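Local coordinates for ABC transporter, solute-binding protein (Staphylococcus aureus, PDB 6LKJ) that serves as an extracellular solute-binding lipoprotein of an ABC transporter and holds a hexose 6-phosphate in its binding cleft, at residues L3-P8 / V27-K32; F95-T100 / L213-I218; K128-N133 / M165-T170. All coordinates share one frame; numbering follows the deposited sequence.

In the fold
From the N terminus, contact 1 closes first: strand 2-7 leads through helix 11-25 and returns as strand 28-33; 18 residues, mostly helix, separate segments 3-8 and 27-32. Contact 2 opens later, at 95-100, and is not closed until 213-218, 112 residues on. Contact 3 is nested inside that long excursion, joining 128-133 to 165-170 across a mostly helical loop. All three belong to one branched mixed sheet. Contacts 1 and 3 lie farthest apart, with centres about 27 Å from each other, consistent with the two lobes of a periplasmic-binding-protein fold, and contact 2 lies nearest the centre of the chain. Each touches the same bound sugar phosphate from a different part of the fold.

Contact 1 of 3, residues L3-P8 / V27-K32; sequences LTVYSP and VKIEIK. With BGP (6-O-phosphono-beta-D-galactopyranose), chain B.
Val-5 O is gripped twice by the neighbouring strand: Lys-32 N donates to it over 2.8 Å in an almost straight bond (168° at the hydrogen), and Ile-31 CA adds a C-H...O contact at 3.3 Å. The same residue uses its own N-H on Glu-30 O, 2.9 Å from Val-5 N. Leu-3 is likewise bonded at both ends, to Lys-28 O and Glu-30 N, and Ser-7 N closes the series on Lys-32 O. These are the bonds of a parallel pair in which Leu-3 to Tyr-6 stand beside Ile-29 to Lys-32. The pair forms the two strands of a beta-alpha-beta unit, strand 2-7, helix 11-25 and strand 28-33, as in other members of the periplasmic-binding-protein class.

Leu-3, Val-5, Ile-29 and Ile-31 share one face. Val-5 CG2 meets Ile-29 CG2 at 4.2 Å, Leu-233 of helix 230-237 packs on Leu-3, Val-5 and Ile-29, and Leu-18 of helix 11-25 packs on Ile-31. On the other face Tyr-6 and Lys-32 run side by side in the same direction, each with CG anti to its carbonyl carbon (chi1 -51° and -68°). The lysine chain therefore passes beside the ring, oblique to it, with Lys-32 CD 3.9 Å from Tyr-6 CE2, while its CG touches Thr-4 CG2 at 4.1 Å. Beyond the ring, Tyr-6 OH is held by Gly-52 N and Glu-46 OE1, which fixes the far end of the side chain. Lys-28 NZ forms a salt bridge with Glu-22, whose carboxylate also takes the N-H of Ile-29. At the C-terminal end of segment 3-8, the Pro-8 ring lies against the sugar phosphate, with CB 3.3 Å from ligand O6 and CG 3.3 Å from ligand O4.

Contact 2 of 3, residues F95-T100 / L213-I218; sequences FLLMPT and LNVDGI. With BGP (6-O-phosphono-beta-D-galactopyranose), chain B.
Asn-214 and Met-98 face each other across an antiparallel hydrogen-bonded pair, with Asp-216 two residues along on the same face, and together they meet the sugar at its O2 and O3 hydroxyls. Asn-214 and Asp-216 belong to the sugar-phosphate binding site. Asp-216 has CG anti to its carbonyl carbon, and a chi2 of 0° presents both carboxylate oxygens to adjacent hydroxyls: ligand O2 donates to OD1 over 2.9 Å and ligand O3 to OD2 over 2.6 Å. Asn-214 has the same chi1 (-63° in both) and swings its amide alongside, and ND2 donates to ligand O2 at 3.1 Å. That hydroxyl is thus both acceptor and donor. Tyr-9 OH also bonds Asp-216 OD2, and Gln-142 holds Asn-214 OD1, second-shell bonds that would help fix the rotation of both groups. Met-98 has CG anti to the backbone N, 3.3 Å from ligand O2, and bends at chi2 and chi3 curl CE back near Asp-216 OD2. The Thr-100 and Asn-214 side chains cross at about a right angle, Thr-100 CG2 lying 3.4 Å from Asn-214 ND2.

On the opposite face Leu-213 CD1 lies 3.9 Å from Pro-99 CG and also reaches Leu-97 CB. At the other end Phe-95 and Leu-96 both face Asp-216, a classic beta bulge: Phe-95 N donates to Asp-216 O at 2.7 Å, Leu-96 N only weakly. Ile-218 crosses the Phe-95 ring obliquely, CD1 to CD1 3.5 Å.

Strand 54-56 and helix 230-237 pack on Phe-95 and Ile-218, helix 138-151 meets Thr-100 and Asn-214, and Leu-97 bonds through its backbone to Lys-253 of strand 253-254.

Contact 3 of 3, residues K128-N133 / M165-T170; sequences KIAYSN and MQLSKT. With BGP (6-O-phosphono-beta-D-galactopyranose), chain B.
Ser-132 turns OG between its backbone N and carbonyl carbon (chi1 59°), and Thr-170 sets OG1 anti to its own carbonyl carbon (chi1 -71°), which brings the two hydroxyl oxygens, Ser-132 OG and Thr-170 OG1, to 2.9 Å. Thr-170 OG1 donates to O1P of the sugar phosphate at 2.7 Å. Ser-132 OG, hydrogen-bonded to Thr-137 OG1, thus stands in the second shell of the phosphate site.

Tyr-131 has a similar first torsion (70°), and this folds its ring over the next strand: Gln-166 CA sits above one face, 4.0 Å from the ring centroid, in a CH-pi contact. Gln-166 CB follows at 3.5 Å from Tyr-131 CZ. On the other side of the sheet, away from Tyr-131, Ala-130 CB meets Leu-167 CD1 at 3.8 Å. The strands run parallel: Met-165 N donates to Ile-129 O, Tyr-131 N to Met-165 O and Leu-167 N to Tyr-131 O. Asn-133 N then donates to Leu-167 O as the strands end.

Strand 129-132 lies between 165-167 and 184-188. Phe-160 of helix 154-163 meets the Tyr-131 ring edge-to-face, Met-144 of helix 138-151 touches that tyrosine, and helix 170-178 packs on Leu-167.

Contact 1 of 3, residues L3-P8 / V27-K32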
# COMPACT_ATOMS: atom_id res chain seq x y z
N LEU A 3 9.17 -1.30 -21.59
CA LEU A 3 8.22 -1.98 -20.73
C LEU A 3 7.65 -0.96 -19.75
O LEU A 3 8.41 -0.34 -19.00
CB LEU A 3 8.89 -3.14 -19.99
CG LEU A 3 8.04 -4.26 -19.37
CD1 LEU A 3 8.90 -5.48 -19.12
CD2 LEU A 3 7.37 -3.81 -18.07
N THR A 4 6.33 -0.81 -19.75
CA THR A 4 5.67 0.21 -18.94
C THR A 4 5.00 -0.42 -17.72
O THR A 4 4.30 -1.42 -17.85
CB THR A 4 4.64 0.98 -19.78
OG1 THR A 4 5.31 1.75 -20.78
CG2 THR A 4 3.81 1.91 -18.90
N VAL A 5 5.22 0.18 -16.56
CA VAL A 5 4.70 -0.32 -15.29
C VAL A 5 3.80 0.75 -14.67
O VAL A 5 4.22 1.90 -14.50
CB VAL A 5 5.84 -0.70 -14.32
CG1 VAL A 5 5.27 -1.10 -12.97
CG2 VAL A 5 6.69 -1.81 -14.91
N TYR A 6 2.57 0.37 -14.33
CA TYR A 6 1.70 1.19 -13.49
C TYR A 6 2.01 0.88 -12.03
O TYR A 6 2.04 -0.28 -11.63
CB TYR A 6 0.22 0.92 -13.76
CG TYR A 6 -0.23 0.97 -15.20
CD1 TYR A 6 -0.11 -0.13 -16.04
CD2 TYR A 6 -0.83 2.12 -15.72
CE1 TYR A 6 -0.54 -0.09 -17.35
CE2 TYR A 6 -1.27 2.17 -17.03
CZ TYR A 6 -1.12 1.07 -17.84
OH TYR A 6 -1.55 1.11 -19.14
N SER A 7 2.20 1.93 -11.23
CA SER A 7 2.47 1.67 -9.82
C SER A 7 2.05 2.83 -8.93
O SER A 7 2.48 3.97 -9.16
CB SER A 7 3.95 1.37 -9.60
OG SER A 7 4.20 1.09 -8.24
N PRO A 8 1.22 2.57 -7.91
CA PRO A 8 0.96 3.60 -6.89
C PRO A 8 2.12 3.79 -5.93
O PRO A 8 2.06 4.70 -5.10
CB PRO A 8 -0.28 3.07 -6.17
CG PRO A 8 -0.22 1.59 -6.36
CD PRO A 8 0.38 1.38 -7.72
N VAL A 27 16.47 -3.79 -20.68
CA VAL A 27 15.15 -3.32 -21.08
C VAL A 27 14.91 -1.98 -20.39
O VAL A 27 15.33 -1.77 -19.25
CB VAL A 27 14.05 -4.33 -20.70
CG1 VAL A 27 12.66 -3.80 -21.05
CG2 VAL A 27 14.29 -5.67 -21.39
N LYS A 28 14.24 -1.06 -21.09
CA LYS A 28 13.93 0.25 -20.55
C LYS A 28 12.55 0.22 -19.88
O LYS A 28 11.56 -0.14 -20.53
CB LYS A 28 13.97 1.32 -21.64
CG LYS A 28 13.77 2.74 -21.13
CD LYS A 28 14.78 3.08 -20.04
CE LYS A 28 14.48 4.43 -19.40
NZ LYS A 28 14.56 4.36 -17.91
N ILE A 29 12.50 0.59 -18.61
CA ILE A 29 11.26 0.56 -17.83
C ILE A 29 10.84 1.99 -17.54
O ILE A 29 11.60 2.78 -16.98
CB ILE A 29 11.43 -0.23 -16.52
CG1 ILE A 29 11.45 -1.73 -16.81
CG2 ILE A 29 10.32 0.10 -15.55
CD1 ILE A 29 11.76 -2.56 -15.59
N GLU A 30 9.61 2.32 -17.93
CA GLU A 30 8.98 3.58 -17.58
C GLU A 30 7.83 3.31 -16.61
O GLU A 30 7.16 2.28 -16.69
CB GLU A 30 8.47 4.31 -18.82
CG GLU A 30 9.54 4.55 -19.88
CD GLU A 30 9.07 5.44 -21.01
OE1 GLU A 30 7.84 5.53 -21.23
OE2 GLU A 30 9.93 6.05 -21.68
N ILE A 31 7.62 4.25 -15.68
CA ILE A 31 6.65 4.09 -14.61
C ILE A 31 5.56 5.14 -14.76
O ILE A 31 5.86 6.32 -14.97
CB ILE A 31 7.31 4.19 -13.22
CG1 ILE A 31 8.57 3.32 -13.17
CG2 ILE A 31 6.34 3.78 -12.13
CD1 ILE A 31 9.41 3.55 -11.93
N LYS A 32 4.31 4.71 -14.65
CA LYS A 32 3.16 5.61 -14.59
C LYS A 32 2.66 5.63 -13.15
O LYS A 32 2.17 4.62 -12.64
CB LYS A 32 2.06 5.16 -15.55
CG LYS A 32 2.42 5.29 -17.02
CD LYS A 32 1.21 5.07 -17.92
CE LYS A 32 0.18 6.17 -17.74
NZ LYS A 32 -0.39 6.62 -19.05
C1 BGP B . -0.21 1.46 0.40
C2 BGP B . -0.04 0.18 -0.40
C3 BGP B . 0.98 0.36 -1.47
C4 BGP B . 0.65 1.52 -2.36
C5 BGP B . 0.47 2.80 -1.54
C6 BGP B . 0.09 3.94 -2.42
O1 BGP B . -1.19 1.30 1.32
O2 BGP B . 0.37 -0.89 0.48
O3 BGP B . 1.04 -0.83 -2.28
O4 BGP B . -0.57 1.22 -3.05
O5 BGP B . -0.56 2.62 -0.50
O6 BGP B . -1.14 3.70 -3.00
P BGP B . -2.33 4.82 -2.82
O1P BGP B . -2.74 4.91 -1.38
O2P BGP B . -3.52 4.40 -3.66
O3P BGP B . -1.83 6.16 -3.30

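Contact 2 of 3, residues F95-T100 / L213-I218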
# COMPACT_ATOMS: atom_id res chain seq x y z
N PHE A 95 3.17 -9.66 -3.60
CA PHE A 95 4.47 -9.05 -3.82
C PHE A 95 5.14 -8.60 -2.52
O PHE A 95 6.28 -8.98 -2.25
CB PHE A 95 4.33 -7.87 -4.78
CG PHE A 95 5.56 -7.01 -4.88
CD1 PHE A 95 6.79 -7.57 -5.20
CD2 PHE A 95 5.49 -5.64 -4.68
CE1 PHE A 95 7.92 -6.78 -5.30
CE2 PHE A 95 6.61 -4.84 -4.78
CZ PHE A 95 7.83 -5.41 -5.09
N LEU A 96 4.44 -7.79 -1.73
CA LEU A 96 4.98 -7.28 -0.48
C LEU A 96 3.87 -7.21 0.55
O LEU A 96 2.68 -7.15 0.22
CB LEU A 96 5.61 -5.88 -0.65
CG LEU A 96 6.99 -5.74 -1.29
CD1 LEU A 96 7.39 -4.28 -1.35
CD2 LEU A 96 8.03 -6.55 -0.53
N LEU A 97 4.27 -7.20 1.82
CA LEU A 97 3.37 -6.95 2.94
C LEU A 97 3.61 -5.53 3.43
O LEU A 97 4.74 -5.17 3.77
CB LEU A 97 3.59 -7.96 4.06
CG LEU A 97 3.50 -9.43 3.65
CD1 LEU A 97 3.93 -10.34 4.79
CD2 LEU A 97 2.08 -9.77 3.19
N MET A 98 2.55 -4.73 3.45
CA MET A 98 2.65 -3.31 3.78
C MET A 98 1.67 -2.95 4.89
O MET A 98 0.46 -2.80 4.63
CB MET A 98 2.41 -2.44 2.56
CG MET A 98 2.71 -0.97 2.80
SD MET A 98 4.48 -0.68 2.84
CE MET A 98 4.89 -0.88 1.11
N PRO A 99 2.14 -2.80 6.12
CA PRO A 99 1.24 -2.34 7.19
C PRO A 99 0.82 -0.90 6.95
O PRO A 99 1.64 -0.04 6.63
CB PRO A 99 2.10 -2.47 8.46
CG PRO A 99 3.23 -3.38 8.09
CD PRO A 99 3.48 -3.13 6.63
N THR A 100 -0.48 -0.64 7.09
CA THR A 100 -0.96 0.73 7.19
C THR A 100 -0.70 1.24 8.60
O THR A 100 -0.75 0.49 9.57
CB THR A 100 -2.45 0.81 6.86
OG1 THR A 100 -3.19 -0.03 7.76
CG2 THR A 100 -2.71 0.35 5.43
N LEU A 213 -3.15 -4.94 7.44
CA LEU A 213 -1.97 -5.36 6.70
C LEU A 213 -2.32 -5.49 5.23
O LEU A 213 -3.14 -6.33 4.86
CB LEU A 213 -1.42 -6.68 7.24
CG LEU A 213 -0.16 -7.19 6.54
CD1 LEU A 213 1.00 -6.22 6.72
CD2 LEU A 213 0.22 -8.58 7.04
N ASN A 214 -1.69 -4.66 4.40
CA ASN A 214 -1.90 -4.73 2.96
C ASN A 214 -1.05 -5.84 2.36
O ASN A 214 0.14 -5.94 2.65
CB ASN A 214 -1.54 -3.40 2.29
CG ASN A 214 -2.41 -2.25 2.75
OD1 ASN A 214 -3.42 -2.45 3.42
ND2 ASN A 214 -2.02 -1.04 2.38
N VAL A 215 -1.67 -6.67 1.53
CA VAL A 215 -0.95 -7.63 0.70
C VAL A 215 -0.86 -7.00 -0.69
O VAL A 215 -1.80 -7.10 -1.49
CB VAL A 215 -1.63 -9.00 0.67
CG1 VAL A 215 -0.79 -9.98 -0.14
CG2 VAL A 215 -1.84 -9.51 2.08
N ASP A 216 0.25 -6.34 -0.97
CA ASP A 216 0.46 -5.72 -2.27
C ASP A 216 0.66 -6.79 -3.34
O ASP A 216 1.26 -7.85 -3.09
CB ASP A 216 1.66 -4.78 -2.24
CG ASP A 216 1.47 -3.62 -1.28
OD1 ASP A 216 0.40 -3.53 -0.64
OD2 ASP A 216 2.40 -2.79 -1.17
N GLY A 217 0.16 -6.52 -4.55
CA GLY A 217 0.14 -7.50 -5.60
C GLY A 217 0.78 -6.99 -6.88
O GLY A 217 1.06 -5.80 -7.04
N ILE A 218 1.02 -7.93 -7.80
CA ILE A 218 1.52 -7.66 -9.14
C ILE A 218 0.62 -8.37 -10.13
O ILE A 218 0.21 -9.51 -9.91
CB ILE A 218 2.98 -8.13 -9.31
CG1 ILE A 218 3.90 -7.47 -8.28
CG2 ILE A 218 3.49 -7.84 -10.72
CD1 ILE A 218 5.34 -7.93 -8.37
C1 BGP B . -0.21 1.46 0.40
C2 BGP B . -0.04 0.18 -0.40
C3 BGP B . 0.98 0.36 -1.47
C4 BGP B . 0.65 1.52 -2.36
C5 BGP B . 0.47 2.80 -1.54
C6 BGP B . 0.09 3.94 -2.42
O1 BGP B . -1.19 1.30 1.32
O2 BGP B . 0.37 -0.89 0.48
O3 BGP B . 1.04 -0.83 -2.28
O4 BGP B . -0.57 1.22 -3.05
O5 BGP B . -0.56 2.62 -0.50
O6 BGP B . -1.14 3.70 -3.00
P BGP B . -2.33 4.82 -2.82
O1P BGP B . -2.74 4.91 -1.38
O2P BGP B . -3.52 4.40 -3.66
O3P BGP B . -1.83 6.16 -3.30

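Contact 3 of 3, residues K128-N133 / M165-T170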
# COMPACT_ATOMS: atom_id res chain seq x y z
N LYS A 128 -7.21 18.59 12.70
CA LYS A 128 -5.76 18.63 12.55
C LYS A 128 -5.18 17.25 12.27
O LYS A 128 -3.99 17.02 12.48
CB LYS A 128 -5.14 19.25 13.81
CG LYS A 128 -5.69 20.65 14.08
CD LYS A 128 -5.21 21.25 15.39
CE LYS A 128 -5.91 22.58 15.65
NZ LYS A 128 -5.35 23.32 16.81
N ILE A 129 -6.01 16.33 11.78
CA ILE A 129 -5.61 15.00 11.34
C ILE A 129 -5.97 14.87 9.86
O ILE A 129 -6.97 15.43 9.41
CB ILE A 129 -6.28 13.88 12.17
CG1 ILE A 129 -6.13 14.15 13.67
CG2 ILE A 129 -5.72 12.52 11.81
CD1 ILE A 129 -4.69 14.33 14.12
N ALA A 130 -5.15 14.14 9.12
CA ALA A 130 -5.33 14.01 7.68
C ALA A 130 -5.39 12.55 7.26
O ALA A 130 -4.81 11.67 7.90
CB ALA A 130 -4.19 14.71 6.91
N TYR A 131 -6.11 12.30 6.17
CA TYR A 131 -6.17 10.99 5.54
C TYR A 131 -6.44 11.19 4.06
O TYR A 131 -6.82 12.28 3.62
CB TYR A 131 -7.23 10.09 6.19
CG TYR A 131 -8.66 10.51 5.91
CD1 TYR A 131 -9.22 11.62 6.53
CD2 TYR A 131 -9.46 9.79 5.02
CE1 TYR A 131 -10.52 12.01 6.28
CE2 TYR A 131 -10.76 10.17 4.77
CZ TYR A 131 -11.29 11.28 5.40
OH TYR A 131 -12.59 11.66 5.14
N SER A 132 -6.24 10.14 3.27
CA SER A 132 -6.40 10.23 1.83
C SER A 132 -7.74 9.63 1.39
O SER A 132 -8.33 8.79 2.07
CB SER A 132 -5.25 9.53 1.10
OG SER A 132 -5.16 8.16 1.44
N ASN A 133 -8.20 10.09 0.22
CA ASN A 133 -9.48 9.74 -0.37
C ASN A 133 -9.67 8.22 -0.44
O ASN A 133 -8.98 7.54 -1.20
CB ASN A 133 -9.59 10.34 -1.77
CG ASN A 133 -11.00 10.27 -2.34
OD1 ASN A 133 -11.85 9.52 -1.86
ND2 ASN A 133 -11.26 11.07 -3.37
N MET A 165 -9.29 15.82 8.03
CA MET A 165 -9.29 16.44 6.71
C MET A 165 -8.89 15.39 5.68
O MET A 165 -7.85 14.75 5.81
CB MET A 165 -8.32 17.62 6.66
CG MET A 165 -8.46 18.61 7.81
SD MET A 165 -10.13 19.29 7.95
CE MET A 165 -10.36 19.97 6.31
N GLN A 166 -9.72 15.23 4.65
CA GLN A 166 -9.43 14.29 3.58
C GLN A 166 -8.60 14.96 2.50
O GLN A 166 -8.95 16.04 2.01
CB GLN A 166 -10.72 13.73 2.97
CG GLN A 166 -10.48 12.67 1.91
CD GLN A 166 -11.75 12.20 1.24
OE1 GLN A 166 -11.91 12.33 0.03
NE2 GLN A 166 -12.67 11.66 2.03
N LEU A 167 -7.49 14.33 2.14
CA LEU A 167 -6.61 14.81 1.09
C LEU A 167 -6.73 13.93 -0.15
O LEU A 167 -7.14 12.77 -0.07
CB LEU A 167 -5.15 14.85 1.57
CG LEU A 167 -4.91 15.54 2.91
CD1 LEU A 167 -3.45 15.46 3.31
CD2 LEU A 167 -5.39 16.98 2.87
N SER A 168 -6.38 14.50 -1.30
CA SER A 168 -6.52 13.77 -2.55
C SER A 168 -5.49 12.65 -2.67
O SER A 168 -5.82 11.54 -3.11
CB SER A 168 -6.40 14.73 -3.73
OG SER A 168 -6.51 14.03 -4.96
N LYS A 169 -4.25 12.91 -2.26
CA LYS A 169 -3.14 11.99 -2.48
C LYS A 169 -2.64 11.43 -1.16
O LYS A 169 -2.52 12.16 -0.17
CB LYS A 169 -2.00 12.69 -3.22
CG LYS A 169 -2.41 13.29 -4.55
CD LYS A 169 -2.74 12.21 -5.57
CE LYS A 169 -1.49 11.42 -5.95
NZ LYS A 169 -1.74 10.52 -7.11
N THR A 170 -2.34 10.13 -1.16
CA THR A 170 -1.85 9.47 0.05
C THR A 170 -0.53 10.08 0.51
O THR A 170 -0.33 10.31 1.71
CB THR A 170 -1.68 7.97 -0.21
OG1 THR A 170 -2.97 7.35 -0.32
CG2 THR A 170 -0.90 7.31 0.92
C1 BGP B . -0.21 1.46 0.40
C2 BGP B . -0.04 0.18 -0.40
C3 BGP B . 0.98 0.36 -1.47
C4 BGP B . 0.65 1.52 -2.36
C5 BGP B . 0.47 2.80 -1.54
C6 BGP B . 0.09 3.94 -2.42
O1 BGP B . -1.19 1.30 1.32
O2 BGP B . 0.37 -0.89 0.48
O3 BGP B . 1.04 -0.83 -2.28
O4 BGP B . -0.57 1.22 -3.05
O5 BGP B . -0.56 2.62 -0.50
O6 BGP B . -1.14 3.70 -3.00
P BGP B . -2.33 4.82 -2.82
O1P BGP B . -2.74 4.91 -1.38
O2P BGP B . -3.52 4.40 -3.66
O3P BGP B . -1.83 6.16 -3.30